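Local coordinates for protein DNA alpha-glucosyltransferase (Enterobacteria phage T4, PDB 1XV5) that belongs to the GT-B clan of glycosyltransferases, enzymes built on two Rossmann-like domains, and holds uridine-5'-diphosphate in a pocket, at residues I203-T206 / T207-G211; D335-P338 / L339-D343; D102-K105 / P106-V110; L126-E129 / E130-R134. All coordinates share one frame; numbering follows the deposited sequence.

Interaction 1: residues I203-T206 / T207-G211; sequences IGRT and TTWKG. With UDP (uridine-5'-diphosphate), chain C.
Arg205 and Lys210 converge on the diphosphate of UDP from the two ends of one short loop. The loop follows strand 199-203, the first strand in chain order of the second parallel sheet of this GT-B fold, and leads into helix 212-223.

The ionic contacts come first. Arg205 uses two donors on one edge of its guanidinium group: NE reaches UDP O2B at 3.0 Å, and NH1 reaches UDP O1B at 2.8 Å, each with an N-H...O angle of 161°, so both bonds are nearly straight. Lys210 NZ adds a bond to the same UDP O1B at 2.9 Å and a weak one to the bridging UDP O3A. O1B is therefore gripped by both cations, and the phosphate charge probably offsets their proximity. Glu307 also forms a salt bridge with Lys210 NZ.

Packing brings the two side chains together. The Lys210 chain bends at chi2 (-72°), then runs straight, and its CE lies 3.6 Å above the guanidinium plane of Arg205, displaced toward the rim. Trp209 approaches the same group obliquely, its CZ2 4.1 Å from Arg205 NH1.

Hydrogen bonds within and around the loop shape the turn. Lys210 N donates to Thr207 O in the backbone around the 3-10 segment 208-210, and a side-chain bond joins Thr206 OG1 to Glu236 O. Thr206 is the centre of an inverse gamma turn, closed by Thr207 N on Arg205 O at 2.9 Å with an N-H...O angle of 139°.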
# COMPACT_ATOMS: atom_id res chain seq x y z
N ILE A 203 12.08 1.10 -1.81
CA ILE A 203 11.29 0.59 -0.69
C ILE A 203 10.15 -0.30 -1.20
O ILE A 203 9.56 -0.03 -2.25
CB ILE A 203 10.68 1.72 0.18
CG1 ILE A 203 9.93 2.73 -0.69
CG2 ILE A 203 11.77 2.39 1.00
CD1 ILE A 203 9.09 3.73 0.12
N GLY A 204 9.86 -1.36 -0.46
CA GLY A 204 8.80 -2.28 -0.83
C GLY A 204 8.91 -3.58 -0.06
O GLY A 204 9.22 -3.56 1.14
N ARG A 205 8.66 -4.70 -0.73
CA ARG A 205 8.76 -6.01 -0.11
C ARG A 205 9.13 -7.03 -1.18
O ARG A 205 9.14 -6.70 -2.36
CB ARG A 205 7.47 -6.41 0.61
CG ARG A 205 6.20 -6.26 -0.20
CD ARG A 205 4.99 -6.40 0.73
NE ARG A 205 3.73 -6.22 0.02
CZ ARG A 205 3.17 -7.12 -0.77
NH1 ARG A 205 2.02 -6.86 -1.38
NH2 ARG A 205 3.75 -8.30 -0.96
N THR A 206 9.42 -8.26 -0.77
CA THR A 206 9.86 -9.26 -1.72
C THR A 206 8.80 -9.95 -2.57
O THR A 206 8.47 -11.12 -2.37
CB THR A 206 10.73 -10.33 -1.02
OG1 THR A 206 11.70 -9.68 -0.19
CG2 THR A 206 11.48 -11.17 -2.05
N THR A 207 8.26 -9.19 -3.52
CA THR A 207 7.27 -9.68 -4.46
C THR A 207 7.74 -9.10 -5.78
O THR A 207 7.94 -7.89 -5.89
CB THR A 207 5.86 -9.20 -4.10
OG1 THR A 207 5.46 -9.83 -2.88
CG2 THR A 207 4.87 -9.58 -5.19
N THR A 208 7.93 -9.95 -6.78
CA THR A 208 8.46 -9.49 -8.05
C THR A 208 7.76 -8.32 -8.75
O THR A 208 8.43 -7.55 -9.43
CB THR A 208 8.63 -10.67 -9.04
OG1 THR A 208 7.38 -11.31 -9.24
CG2 THR A 208 9.63 -11.67 -8.47
N TRP A 209 6.45 -8.17 -8.59
CA TRP A 209 5.81 -7.03 -9.26
C TRP A 209 6.15 -5.70 -8.61
O TRP A 209 5.76 -4.64 -9.11
CB TRP A 209 4.29 -7.20 -9.39
CG TRP A 209 3.47 -7.37 -8.14
CD1 TRP A 209 3.00 -8.54 -7.63
CD2 TRP A 209 2.93 -6.33 -7.31
NE1 TRP A 209 2.19 -8.30 -6.55
CE2 TRP A 209 2.13 -6.95 -6.33
CE3 TRP A 209 3.03 -4.93 -7.31
CZ2 TRP A 209 1.43 -6.22 -5.36
CZ3 TRP A 209 2.33 -4.20 -6.34
CH2 TRP A 209 1.54 -4.85 -5.38
N LYS A 210 6.89 -5.74 -7.50
CA LYS A 210 7.30 -4.52 -6.81
C LYS A 210 8.54 -3.97 -7.52
O LYS A 210 9.01 -2.88 -7.20
CB LYS A 210 7.63 -4.80 -5.34
CG LYS A 210 6.42 -5.19 -4.50
CD LYS A 210 5.48 -4.02 -4.24
CE LYS A 210 4.34 -4.44 -3.32
NZ LYS A 210 3.39 -3.33 -2.98
N GLY A 211 9.07 -4.75 -8.45
CA GLY A 211 10.22 -4.33 -9.23
C GLY A 211 11.61 -4.31 -8.60
O GLY A 211 12.44 -3.50 -9.01
N1 UDP C . 6.06 -0.78 5.08
C2 UDP C . 6.71 -0.65 6.29
N3 UDP C . 7.71 -1.56 6.51
C4 UDP C . 8.12 -2.56 5.66
C5 UDP C . 7.41 -2.62 4.42
C6 UDP C . 6.42 -1.75 4.18
O2 UDP C . 6.42 0.21 7.10
O4 UDP C . 9.04 -3.31 5.99
C1' UDP C . 4.96 0.15 4.79
C2' UDP C . 5.16 1.01 3.55
O2' UDP C . 6.00 2.12 3.83
C3' UDP C . 3.71 1.38 3.25
C4' UDP C . 3.00 0.06 3.52
O4' UDP C . 3.80 -0.61 4.53
O3' UDP C . 3.27 2.37 4.17
C5' UDP C . 2.84 -0.85 2.32
O5' UDP C . 1.77 -0.39 1.50
PA UDP C . 1.87 -0.30 -0.09
O1A UDP C . 0.56 0.21 -0.54
O2A UDP C . 3.11 0.44 -0.45
O3A UDP C . 2.07 -1.84 -0.61
PB UDP C . 1.52 -3.27 -0.02
O1B UDP C . 1.25 -4.14 -1.20
O2B UDP C . 2.46 -3.74 1.01
O3B UDP C . 0.13 -2.91 0.66

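Interaction 2: residues D335-P338 / L339-D343; sequences DNTP and LTSHD
With chi1 at 67°, Ser341 tucks its OG between its own backbone N and carbonyl carbon, a rotation that brings the hydroxyl back onto Pro338 O. His342 is turned differently: CG stands opposite the carbonyl carbon (chi1 -63°), and the ring swings its ND1 edge toward the same oxygen.

Pro338 O consequently collects several donors. Ser341 OG gives a short bond of 2.6 Å in the carbonyl plane, whereas Ser341 N, at 3.0 Å, arrives from above that plane. His342 ND1 adds a weak bond to Pro338 O at 3.3 Å. One residue thus supplies both strong donors from distinct directions, which should limit rotation of the serine side chain.

Asp335 OD2 lies near the plane of the imidazole, 3.5 Å from His342 NE2, and the carboxylate and ring planes differ by 25°. Its other oxygen, OD1, accepts Thr337 N at 3.1 Å. Earlier in the same loop, Phe332 meets the His342 ring edge-to-face. Leu339 is buried against Trp348 and Phe381.

This is part of the surface loop between helix 324-329 and strand 347-349, an outermost strand of the second parallel sheet. Its geometry is that of an Asx turn, formed by Asp335 OD1, running into a single 3-10 turn at 339-341 whose preceding carbonyl, that of Pro338, is bound by both the backbone and the hydroxyl of Ser341.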
# COMPACT_ATOMS: atom_id res chain seq x y z
N ASP A 335 -8.09 15.20 -13.27
CA ASP A 335 -8.65 15.29 -14.61
C ASP A 335 -8.71 13.99 -15.41
O ASP A 335 -9.05 14.00 -16.59
CB ASP A 335 -7.91 16.36 -15.42
CG ASP A 335 -6.44 16.07 -15.55
OD1 ASP A 335 -6.05 14.90 -15.39
OD2 ASP A 335 -5.68 17.02 -15.82
N ASN A 336 -8.37 12.88 -14.76
CA ASN A 336 -8.43 11.56 -15.38
C ASN A 336 -7.47 11.31 -16.55
O ASN A 336 -7.73 10.46 -17.41
CB ASN A 336 -9.87 11.28 -15.83
CG ASN A 336 -10.21 9.81 -15.84
OD1 ASN A 336 -9.84 9.07 -14.93
ND2 ASN A 336 -10.95 9.37 -16.86
N THR A 337 -6.37 12.05 -16.59
CA THR A 337 -5.37 11.88 -17.64
C THR A 337 -4.22 11.06 -17.07
O THR A 337 -4.03 11.02 -15.85
CB THR A 337 -4.83 13.24 -18.13
OG1 THR A 337 -4.29 13.96 -17.02
CG2 THR A 337 -5.94 14.07 -18.76
N PRO A 338 -3.44 10.39 -17.93
CA PRO A 338 -2.32 9.57 -17.44
C PRO A 338 -1.38 10.38 -16.54
O PRO A 338 -1.12 11.55 -16.79
CB PRO A 338 -1.63 9.13 -18.74
CG PRO A 338 -2.77 9.08 -19.73
CD PRO A 338 -3.53 10.35 -19.40
N LEU A 339 -0.86 9.75 -15.49
CA LEU A 339 0.04 10.44 -14.58
C LEU A 339 1.28 10.95 -15.31
O LEU A 339 1.81 12.01 -14.98
CB LEU A 339 0.47 9.52 -13.44
CG LEU A 339 -0.63 8.89 -12.58
CD1 LEU A 339 0.02 8.13 -11.42
CD2 LEU A 339 -1.58 9.96 -12.04
N THR A 340 1.73 10.20 -16.32
CA THR A 340 2.91 10.59 -17.09
C THR A 340 2.70 11.82 -17.98
O THR A 340 3.67 12.39 -18.49
CB THR A 340 3.38 9.42 -18.00
OG1 THR A 340 2.25 8.82 -18.64
CG2 THR A 340 4.14 8.38 -17.19
N SER A 341 1.45 12.24 -18.17
CA SER A 341 1.17 13.40 -19.01
C SER A 341 1.37 14.73 -18.30
O SER A 341 1.07 15.78 -18.87
CB SER A 341 -0.26 13.32 -19.56
OG SER A 341 -1.21 13.45 -18.51
N HIS A 342 1.87 14.69 -17.08
CA HIS A 342 2.08 15.92 -16.32
C HIS A 342 3.53 16.25 -16.00
O HIS A 342 4.38 15.36 -15.94
CB HIS A 342 1.32 15.86 -14.99
CG HIS A 342 -0.16 15.77 -15.15
ND1 HIS A 342 -0.80 14.58 -15.46
CD2 HIS A 342 -1.13 16.70 -15.05
CE1 HIS A 342 -2.10 14.80 -15.54
NE2 HIS A 342 -2.33 16.08 -15.30
N ASP A 343 3.78 17.53 -15.79
CA ASP A 343 5.10 18.02 -15.41
C ASP A 343 5.03 17.93 -13.89
O ASP A 343 4.83 18.93 -13.19
CB ASP A 343 5.28 19.46 -15.86
CG ASP A 343 6.59 20.06 -15.39
OD1 ASP A 343 7.46 19.30 -14.92
OD2 ASP A 343 6.75 21.30 -15.49

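Interaction 3: residues D102-K105 / P106-V110; sequences DNIK and PSIRV
Lys105 and Ile108 are the first and last residues of a type I beta turn that carries the chain from helix 91-103 into strand 109-114, the second connection of a beta-alpha-beta unit that starts with strand 78-83.

Hydrogen bonding closes the turn. Ile108 N donates to Lys105 O at 3.0 Å with an N-H...O angle of 150°. Pro106 occupies the second position, where a type I turn needs no N-H and where the ring fits the local phi of -56°. At the first residue of the turn, Lys105 N donates to Asn74 OD1.

Apolar contact fills the inner side. Ile104 and Ile108 cross at about a right angle, with Ile104 CG2 4.1 Å from Ile108 CB, and the same methyl comes within 4.4 Å of Val110 CG2. Leu79 of the neighbouring strand touches both isoleucines, so the connection after the helix is packed against the sheet.

The aliphatic part of Lys105 lies across Ile108. A bend at chi3 (-66°) sets CE beside the isoleucine, while the end of the chain leads away; both Lys105 CB and Lys105 CE sit 3.8 Å from Ile108 CD1.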
# COMPACT_ATOMS: atom_id res chain seq x y z
N ASP A 102 -22.91 -13.02 10.32
CA ASP A 102 -24.33 -13.34 10.44
C ASP A 102 -25.01 -12.63 11.61
O ASP A 102 -26.21 -12.37 11.56
CB ASP A 102 -24.52 -14.85 10.61
CG ASP A 102 -24.34 -15.62 9.32
OD1 ASP A 102 -24.39 -16.87 9.37
OD2 ASP A 102 -24.14 -14.99 8.26
N ASN A 103 -24.24 -12.30 12.64
CA ASN A 103 -24.81 -11.65 13.81
C ASN A 103 -24.57 -10.16 13.97
O ASN A 103 -24.90 -9.58 15.01
CB ASN A 103 -24.37 -12.38 15.08
CG ASN A 103 -24.97 -13.77 15.19
OD1 ASN A 103 -24.53 -14.70 14.51
ND2 ASN A 103 -26.00 -13.91 16.01
N ILE A 104 -24.00 -9.52 12.96
CA ILE A 104 -23.78 -8.08 13.02
C ILE A 104 -25.17 -7.46 12.94
O ILE A 104 -26.01 -7.94 12.18
CB ILE A 104 -22.96 -7.58 11.82
CG1 ILE A 104 -21.55 -8.16 11.87
CG2 ILE A 104 -22.92 -6.06 11.82
CD1 ILE A 104 -20.75 -7.94 10.60
N LYS A 105 -25.42 -6.40 13.70
CA LYS A 105 -26.73 -5.76 13.67
C LYS A 105 -27.09 -5.38 12.24
O LYS A 105 -26.30 -4.77 11.52
CB LYS A 105 -26.75 -4.52 14.56
CG LYS A 105 -26.50 -4.83 16.04
CD LYS A 105 -26.96 -3.70 16.95
CE LYS A 105 -26.14 -2.45 16.77
NZ LYS A 105 -26.60 -1.38 17.70
N PRO A 106 -28.30 -5.77 11.79
CA PRO A 106 -28.77 -5.47 10.43
C PRO A 106 -28.74 -3.98 10.08
O PRO A 106 -28.57 -3.62 8.92
CB PRO A 106 -30.19 -6.04 10.43
CG PRO A 106 -30.07 -7.21 11.34
CD PRO A 106 -29.26 -6.65 12.49
N SER A 107 -28.91 -3.13 11.08
CA SER A 107 -28.92 -1.69 10.85
C SER A 107 -27.54 -1.10 10.60
O SER A 107 -27.41 -0.00 10.06
CB SER A 107 -29.56 -0.97 12.05
OG SER A 107 -28.77 -1.13 13.21
N ILE A 108 -26.50 -1.83 10.98
CA ILE A 108 -25.13 -1.37 10.78
C ILE A 108 -24.75 -1.43 9.31
O ILE A 108 -24.98 -2.44 8.64
CB ILE A 108 -24.13 -2.20 11.62
CG1 ILE A 108 -24.32 -1.88 13.11
CG2 ILE A 108 -22.71 -1.92 11.17
CD1 ILE A 108 -23.46 -2.71 14.05
N ARG A 109 -24.16 -0.35 8.80
CA ARG A 109 -23.75 -0.31 7.40
C ARG A 109 -22.36 -0.92 7.28
O ARG A 109 -21.39 -0.35 7.76
CB ARG A 109 -23.75 1.13 6.87
CG ARG A 109 -23.41 1.24 5.39
CD ARG A 109 -23.82 2.58 4.81
NE ARG A 109 -25.26 2.77 4.85
CZ ARG A 109 -25.91 3.79 4.29
NH1 ARG A 109 -25.23 4.73 3.63
NH2 ARG A 109 -27.22 3.89 4.40
N VAL A 110 -22.29 -2.07 6.63
CA VAL A 110 -21.02 -2.76 6.46
C VAL A 110 -20.33 -2.37 5.16
O VAL A 110 -20.88 -2.53 4.07
CB VAL A 110 -21.22 -4.29 6.48
CG1 VAL A 110 -19.90 -4.99 6.20
CG2 VAL A 110 -21.78 -4.72 7.83

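Interaction 4: residues L126-E129 / E130-R134; sequences LGLE and ETVRR
Thr131 binds the carbonyl of Gly127 twice at the start of helix 128-134. Its OG1 donates to Gly127 O at 2.6 Å and its backbone N donates to Gly127 O at 3.1 Å, the two arriving from opposite faces of the carbonyl plane. Gly127 is the N-cap, and its positive phi (76°) is easily adopted without a side chain. Tyr97 OH is a further partner of Thr131 OG1, so this buried hydroxyl has two hydrogen-bond partners, Gly127 O and Tyr97 OH.

Regular helical bonds follow: Val132 N to Leu128 O at 2.9 Å, and Arg133 N to Glu129 O at 3.0 Å.

One turn apart, Glu129 and Arg133 run side by side. The glutamate is fully extended, CG opposite its backbone N (chi1 -180°), and offers OE1 to the guanidinium edge. Arg133 NH2 reaches Glu129 OE1 at 2.7 Å through the anti lone pair, and Arg133 NE reaches it at 3.1 Å. The carboxylate and guanidinium planes stand 46° apart. Arg133 NH2 also donates to Trp155 O, and the group forms a cation-pi contact with Tyr156.

Both salt-bridge bonds thus share a single carboxylate oxygen, and a negative charge this near the helix start is probably favoured electrostatically.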
# COMPACT_ATOMS: atom_id res chain seq x y z
N LEU A 126 -10.40 -16.47 3.34
CA LEU A 126 -11.47 -17.35 3.77
C LEU A 126 -12.64 -16.47 4.19
O LEU A 126 -12.44 -15.48 4.90
CB LEU A 126 -11.03 -18.22 4.95
CG LEU A 126 -10.05 -19.37 4.68
CD1 LEU A 126 -9.74 -20.08 5.99
CD2 LEU A 126 -10.66 -20.34 3.68
N GLY A 127 -13.84 -16.81 3.74
CA GLY A 127 -15.01 -16.04 4.10
C GLY A 127 -15.17 -14.72 3.37
O GLY A 127 -15.95 -13.87 3.79
N LEU A 128 -14.45 -14.53 2.27
CA LEU A 128 -14.56 -13.29 1.51
C LEU A 128 -15.94 -13.19 0.85
O LEU A 128 -16.53 -12.11 0.79
CB LEU A 128 -13.47 -13.21 0.44
CG LEU A 128 -13.46 -11.90 -0.37
CD1 LEU A 128 -13.34 -10.71 0.57
CD2 LEU A 128 -12.30 -11.92 -1.35
N GLU A 129 -16.44 -14.32 0.35
CA GLU A 129 -17.75 -14.34 -0.29
C GLU A 129 -18.84 -13.91 0.68
O GLU A 129 -19.69 -13.09 0.34
CB GLU A 129 -18.06 -15.73 -0.84
CG GLU A 129 -19.42 -15.81 -1.54
CD GLU A 129 -19.74 -17.18 -2.11
OE1 GLU A 129 -20.80 -17.31 -2.76
OE2 GLU A 129 -18.94 -18.12 -1.93
N GLU A 130 -18.80 -14.47 1.88
CA GLU A 130 -19.80 -14.14 2.90
C GLU A 130 -19.69 -12.68 3.30
O GLU A 130 -20.68 -12.03 3.61
CB GLU A 130 -19.62 -15.04 4.13
CG GLU A 130 -20.01 -16.49 3.90
CD GLU A 130 -18.87 -17.35 3.40
OE1 GLU A 130 -17.98 -16.83 2.69
OE2 GLU A 130 -18.87 -18.56 3.70
N THR A 131 -18.46 -12.17 3.29
CA THR A 131 -18.21 -10.79 3.65
C THR A 131 -18.82 -9.88 2.59
O THR A 131 -19.48 -8.88 2.91
CB THR A 131 -16.69 -10.51 3.74
OG1 THR A 131 -16.11 -11.41 4.69
CG2 THR A 131 -16.43 -9.08 4.16
N VAL A 132 -18.61 -10.23 1.33
CA VAL A 132 -19.13 -9.46 0.21
C VAL A 132 -20.66 -9.45 0.20
O VAL A 132 -21.27 -8.43 -0.10
CB VAL A 132 -18.62 -10.03 -1.14
CG1 VAL A 132 -19.33 -9.35 -2.30
CG2 VAL A 132 -17.11 -9.81 -1.24
N ARG A 133 -21.27 -10.58 0.53
CA ARG A 133 -22.72 -10.68 0.53
C ARG A 133 -23.39 -9.84 1.62
O ARG A 133 -24.54 -9.42 1.47
CB ARG A 133 -23.15 -12.14 0.64
CG ARG A 133 -22.75 -12.98 -0.57
CD ARG A 133 -23.19 -14.43 -0.43
NE ARG A 133 -22.78 -15.22 -1.59
CZ ARG A 133 -23.31 -15.10 -2.80
NH1 ARG A 133 -24.27 -14.21 -3.03
NH2 ARG A 133 -22.87 -15.86 -3.80
N ARG A 134 -22.68 -9.60 2.72
CA ARG A 134 -23.22 -8.81 3.81
C ARG A 134 -22.98 -7.32 3.59
O ARG A 134 -23.71 -6.48 4.10
CB ARG A 134 -22.58 -9.23 5.14
CG ARG A 134 -22.95 -8.34 6.32
CD ARG A 134 -24.45 -8.38 6.61
NE ARG A 134 -24.85 -7.48 7.69
CZ ARG A 134 -24.96 -6.16 7.58
NH1 ARG A 134 -25.33 -5.43 8.63
NH2 ARG A 134 -24.72 -5.56 6.42

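Interactions 3 and 4 serve the same region of the first sheet: their centres are about 13 Å apart, and Arg134 NH1 probably donates to Ile108 O at 3.0 Å, tying helix 128-134 to the turn before strand 109-114. Interactions 1 and 2 lie in connections of the second sheet but do not touch, their nearest atoms being about 14 Å apart. Interaction 2 is a surface contact governed by several donors on one carbonyl; the other three are partly buried. Among these, interaction 3 joins helix to strand through hydrocarbon packing, interaction 4 combines the polar bonds of a helix's first turn with a salt bridge, and interaction 1 alone directs its charges onto UDP.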